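Serine/threonine-protein kinase Tel1 (Chaetomium thermophilum, PDB 6SKY) is an ATM-family protein kinase that probably senses DNA damage and signals checkpoint activation by phosphorylating serine or threonine followed by glutamine. Local coordinates at residues N1577-D1582 / L1681-D1686; F2172-A2177 / L2635-R2640; R2176-T2181 / L2214-E2219. All blocks are in the same frame, centred on the assembly; numbering follows the deposited sequence.

Interaction 1. Residues N1577-D1582 / L1681-D1686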
loop_
_atom_site.group_PDB
_atom_site.type_symbol
_atom_site.label_atom_id
_atom_site.label_comp_id
_atom_site.label_asym_id
_atom_site.label_seq_id
_atom_site.Cartn_x
_atom_site.Cartn_y
_atom_site.Cartn_z
ATOM N N ASN A 1577 -28.042 -31.673 -45.119
ATOM C CA ASN A 1577 -26.613 -31.755 -45.358
ATOM C C ASN A 1577 -26.136 -30.432 -45.943
ATOM O O ASN A 1577 -26.929 -29.526 -46.202
ATOM C CB ASN A 1577 -26.284 -32.942 -46.268
ATOM C CG ASN A 1577 -27.143 -32.984 -47.517
ATOM O OD1 ASN A 1577 -26.701 -32.616 -48.598
ATOM N ND2 ASN A 1577 -28.376 -33.442 -47.370
ATOM N N GLU A 1578 -24.826 -30.325 -46.155
ATOM C CA GLU A 1578 -24.248 -29.037 -46.529
ATOM C C GLU A 1578 -24.791 -28.464 -47.832
ATOM O O GLU A 1578 -25.097 -27.262 -47.854
ATOM C CB GLU A 1578 -22.722 -29.142 -46.588
ATOM C CG GLU A 1578 -22.067 -29.493 -45.266
ATOM C CD GLU A 1578 -20.630 -29.013 -45.191
ATOM O OE1 GLU A 1578 -20.296 -28.044 -45.905
ATOM O OE2 GLU A 1578 -19.838 -29.600 -44.422
ATOM N N PRO A 1579 -24.931 -29.217 -48.929
ATOM C CA PRO A 1579 -25.459 -28.593 -50.155
ATOM C C PRO A 1579 -26.895 -28.112 -50.034
ATOM O O PRO A 1579 -27.205 -27.001 -50.477
ATOM C CB PRO A 1579 -25.325 -29.709 -51.196
ATOM C CG PRO A 1579 -24.288 -30.603 -50.661
ATOM C CD PRO A 1579 -24.451 -30.583 -49.188
ATOM N N ALA A 1580 -27.784 -28.919 -49.455
ATOM C CA ALA A 1580 -29.177 -28.508 -49.321
ATOM C C ALA A 1580 -29.309 -27.308 -48.400
ATOM O O ALA A 1580 -30.055 -26.363 -48.692
ATOM C CB ALA A 1580 -30.016 -29.667 -48.797
ATOM N N ARG A 1581 -28.592 -27.331 -47.280
ATOM C CA ARG A 1581 -28.607 -26.201 -46.367
ATOM C C ARG A 1581 -28.043 -24.952 -47.026
ATOM O O ARG A 1581 -28.556 -23.849 -46.817
ATOM C CB ARG A 1581 -27.823 -26.557 -45.111
ATOM C CG ARG A 1581 -27.810 -25.491 -44.072
ATOM C CD ARG A 1581 -27.306 -26.046 -42.776
ATOM N NE ARG A 1581 -26.053 -26.766 -42.943
ATOM C CZ ARG A 1581 -25.875 -28.032 -42.597
ATOM N NH1 ARG A 1581 -26.871 -28.716 -42.055
ATOM N NH2 ARG A 1581 -24.699 -28.610 -42.779
ATOM N N ASP A 1582 -26.995 -25.105 -47.841
ATOM C CA ASP A 1582 -26.431 -23.959 -48.544
ATOM C C ASP A 1582 -27.414 -23.390 -49.554
ATOM O O ASP A 1582 -27.519 -22.169 -49.699
ATOM C CB ASP A 1582 -25.126 -24.345 -49.235
ATOM C CG ASP A 1582 -23.954 -24.446 -48.270
ATOM O OD1 ASP A 1582 -24.136 -24.151 -47.072
ATOM O OD2 ASP A 1582 -22.847 -24.824 -48.707
ATOM N N LEU A 1681 -18.116 -35.104 -52.616
ATOM C CA LEU A 1681 -18.155 -34.500 -53.938
ATOM C C LEU A 1681 -19.301 -35.017 -54.791
ATOM O O LEU A 1681 -19.662 -34.369 -55.775
ATOM C CB LEU A 1681 -16.842 -34.755 -54.665
ATOM C CG LEU A 1681 -15.920 -33.569 -54.848
ATOM C CD1 LEU A 1681 -15.753 -32.854 -53.540
ATOM C CD2 LEU A 1681 -14.597 -34.063 -55.362
ATOM N N THR A 1682 -19.870 -36.170 -54.447
ATOM C CA THR A 1682 -20.980 -36.700 -55.227
ATOM C C THR A 1682 -22.240 -35.876 -55.018
ATOM O O THR A 1682 -23.000 -35.644 -55.963
ATOM C CB THR A 1682 -21.233 -38.157 -54.857
ATOM O OG1 THR A 1682 -21.485 -38.257 -53.456
ATOM C CG2 THR A 1682 -20.039 -39.001 -55.199
ATOM N N ILE A 1683 -22.473 -35.411 -53.791
ATOM C CA ILE A 1683 -23.708 -34.711 -53.460
ATOM C C ILE A 1683 -23.580 -33.204 -53.552
ATOM O O ILE A 1683 -24.594 -32.502 -53.419
ATOM C CB ILE A 1683 -24.199 -35.089 -52.049
ATOM C CG1 ILE A 1683 -23.271 -34.496 -50.996
ATOM C CG2 ILE A 1683 -24.252 -36.591 -51.893
ATOM C CD1 ILE A 1683 -23.627 -34.889 -49.591
ATOM N N SER A 1684 -22.381 -32.676 -53.773
ATOM C CA SER A 1684 -22.162 -31.242 -53.701
ATOM C C SER A 1684 -21.530 -30.658 -54.950
ATOM O O SER A 1684 -21.284 -29.448 -54.989
ATOM C CB SER A 1684 -21.286 -30.895 -52.488
ATOM O OG SER A 1684 -19.960 -31.353 -52.659
ATOM N N GLY A 1685 -21.257 -31.465 -55.965
ATOM C CA GLY A 1685 -20.639 -30.975 -57.173
ATOM C C GLY A 1685 -21.648 -30.715 -58.278
ATOM O O GLY A 1685 -22.837 -30.988 -58.160
ATOM N N ASP A 1686 -21.136 -30.166 -59.374
ATOM C CA ASP A 1686 -21.895 -30.075 -60.611
ATOM C C ASP A 1686 -21.872 -31.440 -61.290
ATOM O O ASP A 1686 -21.522 -32.454 -60.684
ATOM C CB ASP A 1686 -21.331 -28.977 -61.501
ATOM C CG ASP A 1686 -19.829 -28.893 -61.431
ATOM O OD1 ASP A 1686 -19.296 -28.903 -60.304
ATOM O OD2 ASP A 1686 -19.181 -28.815 -62.494
#
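Ile1683 reaches Asn1577 through two torsions: its CG1 sits between the backbone N and the carbonyl carbon (chi1 70°), and CD1 then extends away from CA (chi2 -176°). Asn1577 places its own CG in the same relation to the backbone (chi1 50°), and the two side chains approach from opposite directions until OD1 of Asn1577 stands 3.9 Å from CD1 of Ile1683. That is a loose polar-to-apolar touch, and the amide of Asn1577 gives no capping bond although the residue occupies the N-cap of helix 1578-1588. Pro1579, in the first turn of that helix, contributes most of any one residue. Its CB bond points toward segment 1681-1686, and the ring lies against backbone as well as side chain: CG of Pro1579 is 3.4 Å from the carbonyl O of Ile1683, while CB of Pro1579 is 3.6 Å from the same oxygen. CG of Pro1579 also meets CB of Ser1684 at 3.5 Å and makes the apolar side-chain contact, 4.0 Å to CG1 of Ile1683. Here the backbones come nearest, with CA of Pro1579 5.5 Å from CA of Ser1684. Ser1684 offers the ring its CB, whereas its OG is engaged by the carbonyl O of Ser1680, one turn earlier in its own helix. Behind the contact, Arg1581 forms a cation-pi pair with Trp1569, and Leu1681 packs on helices 1687-1706 and 1793-1808. Only 135 Å² is buried between the segments, and Ile1683 and Ser1684 stay exposed, so the two helices touch lightly, through van der Waals contacts. The arrangement is the first turn of one helix, with its proline, set against the weakly bonded C-terminal part of helix 1670-1684, a helix-end contact between non-consecutive helices of an alpha solenoid.

Interaction 2. Residues F2172-A2177 / L2635-R2640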
loop_
_atom_site.group_PDB
_atom_site.type_symbol
_atom_site.label_atom_id
_atom_site.label_comp_id
_atom_site.label_asym_id
_atom_site.label_seq_id
_atom_site.Cartn_x
_atom_site.Cartn_y
_atom_site.Cartn_z
ATOM N N PHE A 2172 -17.942 -2.120 -11.228
ATOM C CA PHE A 2172 -16.574 -1.621 -11.156
ATOM C C PHE A 2172 -16.001 -1.745 -9.761
ATOM O O PHE A 2172 -14.784 -1.841 -9.602
ATOM C CB PHE A 2172 -16.513 -0.165 -11.598
ATOM C CG PHE A 2172 -16.545 0.017 -13.074
ATOM C CD1 PHE A 2172 -15.747 -0.743 -13.887
ATOM C CD2 PHE A 2172 -17.384 0.940 -13.648
ATOM C CE1 PHE A 2172 -15.782 -0.583 -15.239
ATOM C CE2 PHE A 2172 -17.421 1.103 -14.996
ATOM C CZ PHE A 2172 -16.621 0.341 -15.795
ATOM N N ARG A 2173 -16.845 -1.706 -8.735
ATOM C CA ARG A 2173 -16.337 -1.887 -7.388
ATOM C C ARG A 2173 -15.832 -3.302 -7.176
ATOM O O ARG A 2173 -14.778 -3.495 -6.565
ATOM C CB ARG A 2173 -17.408 -1.541 -6.365
ATOM C CG ARG A 2173 -16.909 -1.563 -4.947
ATOM C CD ARG A 2173 -17.765 -0.711 -4.039
ATOM N NE ARG A 2173 -17.860 0.668 -4.495
ATOM C CZ ARG A 2173 -18.985 1.226 -4.914
ATOM N NH1 ARG A 2173 -18.997 2.487 -5.313
ATOM N NH2 ARG A 2173 -20.104 0.518 -4.925
ATOM N N PHE A 2174 -16.552 -4.312 -7.672
ATOM C CA PHE A 2174 -16.051 -5.670 -7.462
ATOM C C PHE A 2174 -14.706 -5.901 -8.148
ATOM O O PHE A 2174 -13.885 -6.678 -7.658
ATOM C CB PHE A 2174 -17.046 -6.723 -7.926
ATOM C CG PHE A 2174 -16.544 -8.131 -7.732
ATOM C CD1 PHE A 2174 -16.620 -8.742 -6.499
ATOM C CD2 PHE A 2174 -15.964 -8.828 -8.771
ATOM C CE1 PHE A 2174 -16.141 -10.023 -6.312
ATOM C CE2 PHE A 2174 -15.487 -10.108 -8.586
ATOM C CZ PHE A 2174 -15.578 -10.705 -7.357
ATOM N N HIS A 2175 -14.465 -5.265 -9.284
ATOM C CA HIS A 2175 -13.199 -5.441 -9.980
ATOM C C HIS A 2175 -12.058 -4.656 -9.360
ATOM O O HIS A 2175 -10.947 -4.703 -9.891
ATOM C CB HIS A 2175 -13.328 -5.026 -11.443
ATOM C CG HIS A 2175 -13.913 -6.076 -12.326
ATOM N ND1 HIS A 2175 -15.213 -6.504 -12.213
ATOM C CD2 HIS A 2175 -13.375 -6.778 -13.347
ATOM C CE1 HIS A 2175 -15.451 -7.429 -13.121
ATOM N NE2 HIS A 2175 -14.352 -7.612 -13.824
ATOM N N ARG A 2176 -12.307 -3.925 -8.276
ATOM C CA ARG A 2176 -11.305 -3.071 -7.641
ATOM C C ARG A 2176 -10.713 -2.078 -8.632
ATOM O O ARG A 2176 -9.502 -1.863 -8.670
ATOM C CB ARG A 2176 -10.199 -3.897 -6.987
ATOM C CG ARG A 2176 -10.689 -4.950 -6.023
ATOM C CD ARG A 2176 -11.359 -4.327 -4.830
ATOM N NE ARG A 2176 -11.697 -5.309 -3.805
ATOM C CZ ARG A 2176 -10.836 -5.781 -2.910
ATOM N NH1 ARG A 2176 -11.233 -6.668 -2.008
ATOM N NH2 ARG A 2176 -9.574 -5.371 -2.919
ATOM N N ALA A 2177 -11.566 -1.468 -9.441
ATOM C CA ALA A 2177 -11.151 -0.452 -10.403
ATOM C C ALA A 2177 -11.442 0.905 -9.782
ATOM O O ALA A 2177 -12.573 1.387 -9.827
ATOM C CB ALA A 2177 -11.874 -0.635 -11.730
ATOM N N LEU A 2635 -14.691 -16.370 -3.384
ATOM C CA LEU A 2635 -15.181 -15.051 -3.021
ATOM C C LEU A 2635 -14.216 -13.941 -3.389
ATOM O O LEU A 2635 -14.452 -12.789 -3.025
ATOM C CB LEU A 2635 -15.471 -14.997 -1.525
ATOM C CG LEU A 2635 -16.377 -16.089 -0.975
ATOM C CD1 LEU A 2635 -16.348 -16.070 0.530
ATOM C CD2 LEU A 2635 -17.782 -15.899 -1.482
ATOM N N HIS A 2636 -13.138 -14.254 -4.096
ATOM C CA HIS A 2636 -12.107 -13.284 -4.415
ATOM C C HIS A 2636 -11.907 -13.213 -5.915
ATOM O O HIS A 2636 -12.021 -14.211 -6.617
ATOM C CB HIS A 2636 -10.811 -13.639 -3.719
ATOM C CG HIS A 2636 -10.933 -13.663 -2.232
ATOM N ND1 HIS A 2636 -10.521 -12.620 -1.436
ATOM C CD2 HIS A 2636 -11.451 -14.591 -1.397
ATOM C CE1 HIS A 2636 -10.765 -12.911 -0.173
ATOM N NE2 HIS A 2636 -11.330 -14.101 -0.123
ATOM N N ARG A 2637 -11.605 -12.013 -6.401
ATOM C CA ARG A 2637 -11.598 -11.780 -7.838
ATOM C C ARG A 2637 -10.520 -12.599 -8.533
ATOM O O ARG A 2637 -10.762 -13.171 -9.598
ATOM C CB ARG A 2637 -11.427 -10.285 -8.107
ATOM C CG ARG A 2637 -10.868 -9.936 -9.462
ATOM C CD ARG A 2637 -11.892 -9.332 -10.374
ATOM N NE ARG A 2637 -11.386 -9.273 -11.741
ATOM C CZ ARG A 2637 -11.840 -10.020 -12.743
ATOM N NH1 ARG A 2637 -11.314 -9.903 -13.950
ATOM N NH2 ARG A 2637 -12.828 -10.875 -12.540
ATOM N N GLU A 2638 -9.340 -12.708 -7.926
ATOM C CA GLU A 2638 -8.210 -13.329 -8.608
ATOM C C GLU A 2638 -8.300 -14.845 -8.639
ATOM O O GLU A 2638 -7.927 -15.463 -9.635
ATOM C CB GLU A 2638 -6.905 -12.907 -7.951
ATOM C CG GLU A 2638 -6.563 -11.463 -8.158
ATOM C CD GLU A 2638 -6.288 -11.128 -9.602
ATOM O OE1 GLU A 2638 -6.064 -12.054 -10.403
ATOM O OE2 GLU A 2638 -6.293 -9.929 -9.944
ATOM N N THR A 2639 -8.763 -15.467 -7.559
ATOM C CA THR A 2639 -8.897 -16.916 -7.558
ATOM C C THR A 2639 -10.141 -17.366 -8.296
ATOM O O THR A 2639 -10.152 -18.451 -8.873
ATOM C CB THR A 2639 -8.927 -17.442 -6.133
ATOM O OG1 THR A 2639 -9.956 -16.773 -5.414
ATOM C CG2 THR A 2639 -7.625 -17.189 -5.463
ATOM N N ARG A 2640 -11.189 -16.553 -8.291
ATOM C CA ARG A 2640 -12.399 -16.893 -9.020
ATOM C C ARG A 2640 -12.222 -16.696 -10.513
ATOM O O ARG A 2640 -12.798 -17.444 -11.307
ATOM C CB ARG A 2640 -13.547 -16.055 -8.487
ATOM C CG ARG A 2640 -14.794 -16.033 -9.302
ATOM C CD ARG A 2640 -15.760 -15.084 -8.644
ATOM N NE ARG A 2640 -16.918 -14.785 -9.470
ATOM C CZ ARG A 2640 -17.939 -14.037 -9.070
ATOM N NH1 ARG A 2640 -18.957 -13.808 -9.885
ATOM N NH2 ARG A 2640 -17.945 -13.526 -7.849
#
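Stacking-like contact comes from His2175 and Arg2637: the guanidinium has the His2175 ring over one face, with CD2 of His2175 3.6 Å from NE of Arg2637; the planes are tilted 33° apart, so this is an inclined overlap rather than a parallel stack. A bend in the Arg2637 chain (chi2 108°) turns the group toward the histidine. Apolar contact comes from Phe2174, whose CE2 lies 4.1 Å from CD of Arg2637. The same Phe2174 ring brings CZ to 3.7 Å from NH2 of the extended Arg2640, its plane 51° from that of the guanidinium. Phe2174 ends helix 2154-2174 of the FAT domain and His2175 follows it, before Arg2176 takes positive phi in a Schellman motif; the arginines belong to the short helix 2637-2641 of the kinase domain, which follows helix 2616-2632 and precedes strand 2651-2655. The contact thus joins the FAT solenoid to the N-lobe of the kinase. Hydrogen bonds run to a third element, the loop before helix 2124-2143. There NH1 of Arg2640 bonds OG of Ser2121, while His2175 NE2 and Arg2637 NH1 both make weak bonds to the carbonyl O of Gly2122.

Interaction 3. Residues R2176-T2181 / L2214-E2219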
loop_
_atom_site.group_PDB
_atom_site.type_symbol
_atom_site.label_atom_id
_atom_site.label_comp_id
_atom_site.label_asym_id
_atom_site.label_seq_id
_atom_site.Cartn_x
_atom_site.Cartn_y
_atom_site.Cartn_z
ATOM N N ARG A 2176 -12.307 -3.925 -8.276
ATOM C CA ARG A 2176 -11.305 -3.071 -7.641
ATOM C C ARG A 2176 -10.713 -2.078 -8.632
ATOM O O ARG A 2176 -9.502 -1.863 -8.670
ATOM C CB ARG A 2176 -10.199 -3.897 -6.987
ATOM C CG ARG A 2176 -10.689 -4.950 -6.023
ATOM C CD ARG A 2176 -11.359 -4.327 -4.830
ATOM N NE ARG A 2176 -11.697 -5.309 -3.805
ATOM C CZ ARG A 2176 -10.836 -5.781 -2.910
ATOM N NH1 ARG A 2176 -11.233 -6.668 -2.008
ATOM N NH2 ARG A 2176 -9.574 -5.371 -2.919
ATOM N N ALA A 2177 -11.566 -1.468 -9.441
ATOM C CA ALA A 2177 -11.151 -0.452 -10.403
ATOM C C ALA A 2177 -11.442 0.905 -9.782
ATOM O O ALA A 2177 -12.573 1.387 -9.827
ATOM C CB ALA A 2177 -11.874 -0.635 -11.730
ATOM N N ARG A 2178 -10.419 1.518 -9.190
ATOM C CA ARG A 2178 -10.635 2.721 -8.396
ATOM C C ARG A 2178 -10.969 3.910 -9.277
ATOM O O ARG A 2178 -11.888 4.681 -8.978
ATOM C CB ARG A 2178 -9.399 3.033 -7.558
ATOM C CG ARG A 2178 -8.946 1.938 -6.642
ATOM C CD ARG A 2178 -10.081 1.406 -5.825
ATOM N NE ARG A 2178 -9.624 0.382 -4.894
ATOM C CZ ARG A 2178 -10.412 -0.542 -4.359
ATOM N NH1 ARG A 2178 -9.911 -1.430 -3.518
ATOM N NH2 ARG A 2178 -11.697 -0.584 -4.675
ATOM N N GLN A 2179 -10.225 4.083 -10.362
ATOM C CA GLN A 2179 -10.407 5.262 -11.188
ATOM C C GLN A 2179 -11.765 5.263 -11.870
ATOM O O GLN A 2179 -12.343 6.328 -12.085
ATOM C CB GLN A 2179 -9.282 5.355 -12.208
ATOM C CG GLN A 2179 -9.226 6.671 -12.940
ATOM C CD GLN A 2179 -9.089 7.843 -12.015
ATOM O OE1 GLN A 2179 -9.755 8.859 -12.173
ATOM N NE2 GLN A 2179 -8.213 7.712 -11.041
ATOM N N GLU A 2180 -12.314 4.095 -12.177
ATOM C CA GLU A 2180 -13.609 4.059 -12.833
ATOM C C GLU A 2180 -14.741 4.376 -11.873
ATOM O O GLU A 2180 -15.704 5.042 -12.256
ATOM C CB GLU A 2180 -13.827 2.705 -13.489
ATOM C CG GLU A 2180 -12.919 2.447 -14.655
ATOM C CD GLU A 2180 -13.009 3.523 -15.716
ATOM O OE1 GLU A 2180 -14.096 4.115 -15.888
ATOM O OE2 GLU A 2180 -11.991 3.785 -16.387
ATOM N N THR A 2181 -14.648 3.929 -10.622
ATOM C CA THR A 2181 -15.643 4.335 -9.637
ATOM C C THR A 2181 -15.545 5.823 -9.348
ATOM O O THR A 2181 -16.563 6.488 -9.152
ATOM C CB THR A 2181 -15.481 3.543 -8.347
ATOM O OG1 THR A 2181 -14.204 3.828 -7.774
ATOM C CG2 THR A 2181 -15.584 2.077 -8.612
ATOM N N LEU A 2214 -15.160 7.353 -1.799
ATOM C CA LEU A 2214 -14.228 7.800 -0.766
ATOM C C LEU A 2214 -13.736 6.637 0.080
ATOM O O LEU A 2214 -12.535 6.485 0.303
ATOM C CB LEU A 2214 -14.880 8.852 0.121
ATOM C CG LEU A 2214 -14.989 10.250 -0.466
ATOM C CD1 LEU A 2214 -15.656 11.176 0.508
ATOM C CD2 LEU A 2214 -13.629 10.747 -0.827
ATOM N N TRP A 2215 -14.652 5.804 0.566
ATOM C CA TRP A 2215 -14.254 4.687 1.411
ATOM C C TRP A 2215 -13.327 3.739 0.680
ATOM O O TRP A 2215 -12.417 3.167 1.284
ATOM C CB TRP A 2215 -15.478 3.928 1.904
ATOM C CG TRP A 2215 -15.144 2.739 2.735
ATOM C CD1 TRP A 2215 -15.026 1.460 2.312
ATOM C CD2 TRP A 2215 -14.891 2.719 4.141
ATOM N NE1 TRP A 2215 -14.715 0.640 3.357
ATOM C CE2 TRP A 2215 -14.624 1.393 4.495
ATOM C CE3 TRP A 2215 -14.864 3.696 5.135
ATOM C CZ2 TRP A 2215 -14.336 1.019 5.792
ATOM C CZ3 TRP A 2215 -14.578 3.321 6.416
ATOM C CH2 TRP A 2215 -14.318 1.998 6.736
ATOM N N ASP A 2216 -13.539 3.546 -0.614
ATOM C CA ASP A 2216 -12.679 2.626 -1.342
ATOM C C ASP A 2216 -11.352 3.242 -1.748
ATOM O O ASP A 2216 -10.460 2.511 -2.175
ATOM C CB ASP A 2216 -13.412 2.084 -2.564
ATOM C CG ASP A 2216 -14.433 1.026 -2.192
ATOM O OD1 ASP A 2216 -15.609 1.373 -1.967
ATOM O OD2 ASP A 2216 -14.054 -0.157 -2.088
ATOM N N HIS A 2217 -11.187 4.550 -1.620
ATOM C CA HIS A 2217 -9.868 5.141 -1.793
ATOM C C HIS A 2217 -9.093 5.299 -0.496
ATOM O O HIS A 2217 -7.957 5.771 -0.533
ATOM C CB HIS A 2217 -9.975 6.492 -2.479
ATOM C CG HIS A 2217 -9.953 6.397 -3.966
ATOM N ND1 HIS A 2217 -11.083 6.164 -4.713
ATOM C CD2 HIS A 2217 -8.929 6.472 -4.845
ATOM C CE1 HIS A 2217 -10.761 6.117 -5.989
ATOM N NE2 HIS A 2217 -9.460 6.301 -6.097
ATOM N N GLY A 2218 -9.665 4.930 0.643
ATOM C CA GLY A 2218 -8.964 5.011 1.903
ATOM C C GLY A 2218 -9.364 6.153 2.809
ATOM O O GLY A 2218 -8.858 6.226 3.932
ATOM N N GLU A 2219 -10.247 7.043 2.370
ATOM C CA GLU A 2219 -10.709 8.150 3.205
ATOM C C GLU A 2219 -11.856 7.657 4.069
ATOM O O GLU A 2219 -13.018 7.731 3.692
ATOM C CB GLU A 2219 -11.148 9.327 2.354
ATOM C CG GLU A 2219 -10.312 9.559 1.131
ATOM C CD GLU A 2219 -8.890 9.896 1.465
ATOM O OE1 GLU A 2219 -7.988 9.189 0.982
ATOM O OE2 GLU A 2219 -8.667 10.866 2.217
#
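Arg2178 meets His2217 at its very base: CB of Arg2178 lies 3.6 Å from NE2 of His2217. The chain then bends (chi2 -50°) and carries the outer atoms across to the carbonyl of Asp2216, whose O is 3.8 Å from CD and 3.6 Å from NE of Arg2178. This oxygen sits over one face of the guanidinium, and CA of Arg2176 covers part of the opposite face, so the flat group is sandwiched between two backbones. At the tip, NH2 of Arg2178 stands 3.5 Å from OD2 of Asp2216, a salt bridge of charges alone, since the carboxylate oxygen lies well out of the guanidinium plane and no N-H points at it. The carbonyl O of Arg2178 is also used: it accepts from OG1 of Thr2181 at 2.7 Å and lies near the ring plane at the edge of His2217, 3.5 Å from CE1. An alanine here would probably leave the Asp2216 carboxylate with just the weak, long pair to Arg2173 of the two, and remove the guanidinium lying over its carbonyl. The contact sets the start of helix 2178-2189 beside the end of helix 2203-2217, where Gly2218 forms a Schellman motif. Helix 2154-2174 packs on Thr2181 through Phe2172, and the second subunit also packs here, with Phe1958 of that subunit against the His2217 ring and Arg1945 of that subunit in a salt bridge with Glu2219.

In the fold
Interactions 2 and 3 are neighbours, their centres 13 Å apart: they share Arg2176 and Ala2177 in the turn between helices 2154-2174 and 2178-2189. A weak, long ion pair, Arg2173 NE to Asp2216 OD1 at 3.5 Å, and packing of Phe2172 on Glu2180 and Thr2181 tie them further. One FAT turn therefore faces the kinase N-lobe through interaction 2, while interaction 3 adjoins the second subunit. Interaction 1 stands apart, its centre about 50 Å from that of interaction 2 and about 59 Å from that of interaction 3, in the earlier part of the helical solenoid. None of the three touches the nucleotide pocket or the magnesium site formed by Asn2765 and Asp2779.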